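Local coordinates for N-acyl-D-glutamate deacylase (Bordetella bronchiseptica, PDB 3GIP), which catalyses the hydrolysis of N-acyl-D-glutamate to D-glutamate and a carboxylate, probably with the help of a bound zinc ion, at residues L214-E227 with V245-R259. Numbering follows the deposited sequence.
Sequences LHTSHIRNEADGVE and VVSHHKCMMPQNWGR. With ZN (zinc ion), chain F; FMT (formic acid), chain D.
His218 and His248 meet at one zinc ion, bound by His218 ND1 at 2.0 Å and His248 NE2 at 2.1 Å, with Cys95 as a further protein ligand. Their imidazoles form an offset edge-to-face pair, planes 89° apart, with CE1 of His248 over one face of the His218 ring.

Hydrogen bonding between parallel strands leads to this site: Ser217 N donates to Val245 O (2.8 Å) and Ser247 N to Ser217 O, while CG2 of Thr216 lies alongside CB of Val245. Past the strand ends, Met252 N bonds to Glu222 O (2.8 Å), tying the two loops together.

Salt bridges link the loops as well. The Lys250 chain, its last two torsions bent (chi3 81°), turns NZ back to a salt bridge with Glu222 OE1 (2.7 Å), met from above the carboxylate plane; NZ also donates to His248 O and formate O2. Glu222 OE2 takes a weak bond from His248 ND1 and accepts from a water that also takes the N-H of Lys250. Farther out, the Arg259 guanidinium has Val226 CG1 over one face; at its edge NE forms a salt bridge with Glu227 OE2 (2.9 Å) and NH1 reaches Asp224 O (2.6 Å).

The beta-alpha-beta unit of this amidohydrolase barrel thus places one ligand at the C-terminal end of strand 214-218, the other just beyond strand 243-246. Glu222 probably steadies the His248 ring; the formate, probably from the crystallisation liquor, is held by Lys250, Tyr282 and Arg376, consistent with a pocket for an anion, perhaps a substrate carboxylate.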
loop_
_atom_site.group_PDB
_atom_site.type_symbol
_atom_site.label_atom_id
_atom_site.label_comp_id
_atom_site.label_asym_id
_atom_site.label_seq_id
_atom_site.Cartn_x
_atom_site.Cartn_y
_atom_site.Cartn_z
ATOM N N LEU A 214 -5.361 9.490 -9.950
ATOM C CA LEU A 214 -4.778 8.222 -10.378
ATOM C C LEU A 214 -5.661 7.021 -10.663
ATOM O O LEU A 214 -6.817 6.941 -10.244
ATOM C CB LEU A 214 -3.767 7.755 -9.329
ATOM C CG LEU A 214 -2.482 8.524 -9.058
ATOM C CD1 LEU A 214 -1.962 8.140 -7.684
ATOM C CD2 LEU A 214 -1.452 8.202 -10.129
ATOM N N HIS A 215 -5.068 6.085 -11.397
ATOM C CA HIS A 215 -5.671 4.792 -11.659
ATOM C C HIS A 215 -4.573 3.861 -11.169
ATOM O O HIS A 215 -3.504 3.804 -11.784
ATOM C CB HIS A 215 -5.880 4.476 -13.140
ATOM C CG HIS A 215 -6.231 3.036 -13.384
ATOM N ND1 HIS A 215 -5.961 2.387 -14.569
ATOM C CD2 HIS A 215 -6.814 2.116 -12.577
ATOM C CE1 HIS A 215 -6.360 1.129 -14.482
ATOM N NE2 HIS A 215 -6.881 0.939 -13.283
ATOM N N THR A 216 -4.800 3.179 -10.053
ATOM C CA THR A 216 -3.812 2.226 -9.550
ATOM C C THR A 216 -4.419 0.879 -9.911
ATOM O O THR A 216 -5.644 0.719 -9.887
ATOM C CB THR A 216 -3.601 2.341 -8.027
ATOM O OG1 THR A 216 -4.793 1.951 -7.338
ATOM C CG2 THR A 216 -3.240 3.772 -7.652
ATOM N N SER A 217 -3.588 -0.101 -10.245
ATOM C CA SER A 217 -4.148 -1.371 -10.660
ATOM C C SER A 217 -3.478 -2.669 -10.263
ATOM O O SER A 217 -2.260 -2.826 -10.381
ATOM C CB SER A 217 -4.302 -1.371 -12.190
ATOM O OG SER A 217 -4.825 -2.605 -12.667
ATOM N N HIS A 218 -4.300 -3.587 -9.766
ATOM C CA HIS A 218 -3.852 -4.933 -9.474
ATOM C C HIS A 218 -4.297 -5.473 -10.831
ATOM O O HIS A 218 -5.495 -5.655 -11.080
ATOM C CB HIS A 218 -4.661 -5.555 -8.331
ATOM C CG HIS A 218 -4.401 -7.018 -8.138
ATOM N ND1 HIS A 218 -4.243 -7.592 -6.893
ATOM C CD2 HIS A 218 -4.298 -8.028 -9.035
ATOM C CE1 HIS A 218 -4.053 -8.892 -7.034
ATOM N NE2 HIS A 218 -4.083 -9.182 -8.322
ATOM N N ILE A 219 -3.335 -5.676 -11.724
ATOM C CA ILE A 219 -3.634 -6.107 -13.083
ATOM C C ILE A 219 -4.351 -7.448 -13.260
ATOM O O ILE A 219 -4.443 -8.255 -12.335
ATOM C CB ILE A 219 -2.357 -6.020 -13.956
ATOM C CG1 ILE A 219 -1.291 -6.999 -13.467
ATOM C CG2 ILE A 219 -1.802 -4.592 -13.880
ATOM C CD1 ILE A 219 0.007 -6.898 -14.249
ATOM N N ARG A 220 -4.864 -7.664 -14.469
ATOM C CA ARG A 220 -5.654 -8.852 -14.783
ATOM C C ARG A 220 -5.025 -10.197 -14.441
ATOM O O ARG A 220 -5.699 -11.086 -13.919
ATOM C CB ARG A 220 -6.065 -8.820 -16.258
ATOM C CG ARG A 220 -7.145 -9.833 -16.620
ATOM C CD ARG A 220 -7.683 -9.567 -18.021
ATOM N NE ARG A 220 -8.327 -8.258 -18.117
ATOM C CZ ARG A 220 -9.586 -8.014 -17.760
ATOM N NH1 ARG A 220 -10.346 -8.994 -17.286
ATOM N NH2 ARG A 220 -10.082 -6.786 -17.869
ATOM N N ASN A 221 -3.742 -10.352 -14.740
ATOM C CA ASN A 221 -3.058 -11.596 -14.435
ATOM C C ASN A 221 -1.592 -11.297 -14.193
ATOM O O ASN A 221 -0.997 -10.484 -14.895
ATOM C CB ASN A 221 -3.218 -12.590 -15.586
ATOM C CG ASN A 221 -2.572 -13.925 -15.287
ATOM O OD1 ASN A 221 -1.396 -14.140 -15.581
ATOM N ND2 ASN A 221 -3.334 -14.827 -14.679
ATOM N N GLU A 222 -1.014 -11.952 -13.192
ATOM C CA GLU A 222 0.382 -11.714 -12.862
ATOM C C GLU A 222 1.246 -12.952 -13.053
ATOM O O GLU A 222 2.312 -13.085 -12.445
ATOM C CB GLU A 222 0.477 -11.185 -11.428
ATOM C CG GLU A 222 -0.320 -9.891 -11.236
ATOM C CD GLU A 222 -0.116 -9.251 -9.878
ATOM O OE1 GLU A 222 -0.604 -9.808 -8.873
ATOM O OE2 GLU A 222 0.542 -8.190 -9.817
ATOM N N ALA A 223 0.784 -13.846 -13.922
ATOM C CA ALA A 223 1.507 -15.073 -14.229
ATOM C C ALA A 223 1.708 -15.174 -15.741
ATOM O O ALA A 223 2.362 -14.323 -16.338
ATOM C CB ALA A 223 0.738 -16.284 -13.704
ATOM N N ASP A 224 1.128 -16.194 -16.367
ATOM C CA ASP A 224 1.281 -16.380 -17.807
ATOM C C ASP A 224 0.842 -15.182 -18.652
ATOM O O ASP A 224 1.375 -14.949 -19.734
ATOM C CB ASP A 224 0.514 -17.623 -18.266
ATOM C CG ASP A 224 1.117 -18.911 -17.741
ATOM O OD1 ASP A 224 2.119 -18.855 -16.994
ATOM O OD2 ASP A 224 0.583 -19.988 -18.080
ATOM N N GLY A 225 -0.131 -14.422 -18.165
ATOM C CA GLY A 225 -0.592 -13.277 -18.931
ATOM C C GLY A 225 -0.139 -11.935 -18.392
ATOM O O GLY A 225 -0.759 -10.914 -18.687
ATOM N N VAL A 226 0.953 -11.920 -17.630
ATOM C CA VAL A 226 1.443 -10.681 -17.039
ATOM C C VAL A 226 1.815 -9.591 -18.044
ATOM O O VAL A 226 1.531 -8.417 -17.812
ATOM C CB VAL A 226 2.643 -10.947 -16.085
ATOM C CG1 VAL A 226 3.864 -11.391 -16.870
ATOM C CG2 VAL A 226 2.937 -9.697 -15.260
ATOM N N GLU A 227 2.441 -9.958 -19.159
ATOM C CA GLU A 227 2.802 -8.944 -20.145
ATOM C C GLU A 227 1.560 -8.309 -20.761
ATOM O O GLU A 227 1.501 -7.096 -20.944
ATOM C CB GLU A 227 3.697 -9.538 -21.237
ATOM C CG GLU A 227 5.125 -9.785 -20.768
ATOM C CD GLU A 227 6.037 -10.279 -21.876
ATOM O OE1 GLU A 227 6.130 -9.597 -22.919
ATOM O OE2 GLU A 227 6.667 -11.345 -21.701
ATOM N N VAL A 245 -0.540 3.581 -11.865
ATOM C CA VAL A 245 0.355 2.893 -10.940
ATOM C C VAL A 245 0.087 1.397 -11.050
ATOM O O VAL A 245 -1.057 0.957 -10.936
ATOM C CB VAL A 245 0.124 3.317 -9.472
ATOM C CG1 VAL A 245 0.984 2.465 -8.549
ATOM C CG2 VAL A 245 0.471 4.786 -9.285
ATOM N N VAL A 246 1.136 0.619 -11.304
ATOM C CA VAL A 246 0.999 -0.829 -11.391
ATOM C C VAL A 246 1.299 -1.364 -9.993
ATOM O O VAL A 246 2.442 -1.340 -9.541
ATOM C CB VAL A 246 2.001 -1.446 -12.393
ATOM C CG1 VAL A 246 1.808 -2.959 -12.442
ATOM C CG2 VAL A 246 1.798 -0.836 -13.778
ATOM N N SER A 247 0.257 -1.827 -9.310
ATOM C CA SER A 247 0.379 -2.342 -7.952
ATOM C C SER A 247 1.173 -3.635 -7.829
ATOM O O SER A 247 1.133 -4.489 -8.715
ATOM C CB SER A 247 -1.012 -2.564 -7.356
ATOM O OG SER A 247 -1.734 -1.346 -7.288
ATOM N N HIS A 248 1.873 -3.760 -6.703
ATOM C CA HIS A 248 2.674 -4.939 -6.379
ATOM C C HIS A 248 3.107 -5.715 -7.614
ATOM O O HIS A 248 2.746 -6.878 -7.801
ATOM C CB HIS A 248 1.904 -5.853 -5.400
ATOM C CG HIS A 248 0.461 -6.083 -5.756
ATOM N ND1 HIS A 248 0.054 -6.541 -6.989
ATOM C CD2 HIS A 248 -0.662 -5.993 -5.003
ATOM C CE1 HIS A 248 -1.253 -6.728 -6.983
ATOM N NE2 HIS A 248 -1.713 -6.404 -5.788
ATOM N N HIS A 249 3.902 -5.065 -8.456
ATOM C CA HIS A 249 4.355 -5.685 -9.688
ATOM C C HIS A 249 5.212 -6.908 -9.411
ATOM O O HIS A 249 6.141 -6.871 -8.594
ATOM C CB HIS A 249 5.110 -4.675 -10.549
ATOM C CG HIS A 249 5.321 -5.136 -11.955
ATOM N ND1 HIS A 249 4.380 -5.877 -12.641
ATOM C CD2 HIS A 249 6.360 -4.965 -12.805
ATOM C CE1 HIS A 249 4.834 -6.143 -13.853
ATOM N NE2 HIS A 249 6.032 -5.601 -13.977
ATOM N N LYS A 250 4.895 -7.989 -10.115
ATOM C CA LYS A 250 5.578 -9.258 -9.917
ATOM C C LYS A 250 5.306 -10.198 -11.081
ATOM O O LYS A 250 4.423 -9.948 -11.904
ATOM C CB LYS A 250 5.034 -9.923 -8.653
ATOM C CG LYS A 250 3.582 -10.392 -8.828
ATOM C CD LYS A 250 3.024 -11.057 -7.582
ATOM C CE LYS A 250 2.566 -10.040 -6.563
ATOM N NZ LYS A 250 1.344 -9.294 -7.018
ATOM N N CYS A 251 6.066 -11.289 -11.115
ATOM C CA CYS A 251 5.920 -12.337 -12.117
ATOM C C CYS A 251 5.830 -13.649 -11.340
ATOM O O CYS A 251 6.809 -14.101 -10.740
ATOM C CB CYS A 251 7.122 -12.353 -13.062
ATOM S SG CYS A 251 7.248 -10.862 -14.073
ATOM N N MET A 252 4.644 -14.249 -11.340
ATOM C CA MET A 252 4.402 -15.488 -10.610
ATOM C C MET A 252 4.599 -16.752 -11.438
ATOM O O MET A 252 4.243 -16.795 -12.616
ATOM C CB MET A 252 2.987 -15.471 -10.031
ATOM C CG MET A 252 2.743 -14.327 -9.051
ATOM S SD MET A 252 1.064 -14.361 -8.379
ATOM C CE MET A 252 1.215 -15.723 -7.202
ATOM N N MET A 253 5.153 -17.771 -10.784
ATOM C CA MET A 253 5.448 -19.082 -11.370
ATOM C C MET A 253 6.733 -19.060 -12.199
ATOM O O MET A 253 6.967 -18.146 -12.989
ATOM C CB MET A 253 4.258 -19.585 -12.192
ATOM C CG MET A 253 2.995 -19.754 -11.349
ATOM S SD MET A 253 1.625 -20.529 -12.224
ATOM C CE MET A 253 1.987 -22.216 -11.951
ATOM N N PRO A 254 7.586 -20.082 -12.025
ATOM C CA PRO A 254 8.870 -20.225 -12.717
ATOM C C PRO A 254 8.908 -19.938 -14.212
ATOM O O PRO A 254 9.858 -19.332 -14.696
ATOM C CB PRO A 254 9.274 -21.660 -12.396
ATOM C CG PRO A 254 8.707 -21.860 -11.034
ATOM C CD PRO A 254 7.328 -21.257 -11.173
ATOM N N GLN A 255 7.889 -20.372 -14.945
ATOM C CA GLN A 255 7.872 -20.151 -16.386
ATOM C C GLN A 255 7.775 -18.670 -16.740
ATOM O O GLN A 255 8.062 -18.278 -17.869
ATOM C CB GLN A 255 6.707 -20.908 -17.045
ATOM C CG GLN A 255 5.326 -20.402 -16.658
ATOM C CD GLN A 255 4.741 -21.134 -15.469
ATOM O OE1 GLN A 255 5.469 -21.662 -14.628
ATOM N NE2 GLN A 255 3.413 -21.160 -15.387
ATOM N N ASN A 256 7.386 -17.851 -15.770
ATOM C CA ASN A 256 7.235 -16.420 -15.999
ATOM C C ASN A 256 8.333 -15.572 -15.373
ATOM O O ASN A 256 8.360 -14.358 -15.548
ATOM C CB ASN A 256 5.872 -15.964 -15.483
ATOM C CG ASN A 256 4.734 -16.706 -16.148
ATOM O OD1 ASN A 256 3.875 -17.287 -15.480
ATOM N ND2 ASN A 256 4.727 -16.696 -17.472
ATOM N N TRP A 257 9.243 -16.204 -14.641
ATOM C CA TRP A 257 10.317 -15.445 -14.021
ATOM C C TRP A 257 11.176 -14.766 -15.080
ATOM O O TRP A 257 11.604 -15.396 -16.051
ATOM C CB TRP A 257 11.179 -16.358 -13.153
ATOM C CG TRP A 257 10.467 -16.863 -11.934
ATOM C CD1 TRP A 257 9.215 -16.513 -11.500
ATOM C CD2 TRP A 257 10.979 -17.790 -10.977
ATOM N NE1 TRP A 257 8.921 -17.169 -10.327
ATOM C CE2 TRP A 257 9.987 -17.959 -9.984
ATOM C CE3 TRP A 257 12.185 -18.497 -10.859
ATOM C CZ2 TRP A 257 10.165 -18.809 -8.885
ATOM C CZ3 TRP A 257 12.359 -19.339 -9.767
ATOM C CH2 TRP A 257 11.354 -19.487 -8.794
ATOM N N GLY A 258 11.401 -13.468 -14.897
ATOM C CA GLY A 258 12.214 -12.715 -15.832
ATOM C C GLY A 258 11.423 -11.853 -16.796
ATOM O O GLY A 258 11.987 -10.984 -17.465
ATOM N N ARG A 259 10.115 -12.081 -16.867
ATOM C CA ARG A 259 9.280 -11.315 -17.782
ATOM C C ARG A 259 9.133 -9.845 -17.414
ATOM O O ARG A 259 8.568 -9.071 -18.187
ATOM C CB ARG A 259 7.903 -11.976 -17.917
ATOM C CG ARG A 259 7.973 -13.348 -18.587
ATOM C CD ARG A 259 6.607 -13.989 -18.749
ATOM N NE ARG A 259 5.759 -13.264 -19.689
ATOM C CZ ARG A 259 4.521 -13.633 -20.002
ATOM N NH1 ARG A 259 3.996 -14.718 -19.450
ATOM N NH2 ARG A 259 3.807 -12.918 -20.861
HETATM ZN ZN ZN F . -3.728 -6.621 -5.211
HETATM C C FMT D . -0.429 -9.862 -3.752
HETATM O O1 FMT D . -0.334 -10.300 -2.632
HETATM O O2 FMT D . 0.657 -9.393 -4.375
HETATM O O HOH W 1 -4.326 -0.684 -6.281
HETATM O O HOH W 2 -0.718 -5.706 -10.354
HETATM O O HOH W 3 2.388 -7.910 -11.778
#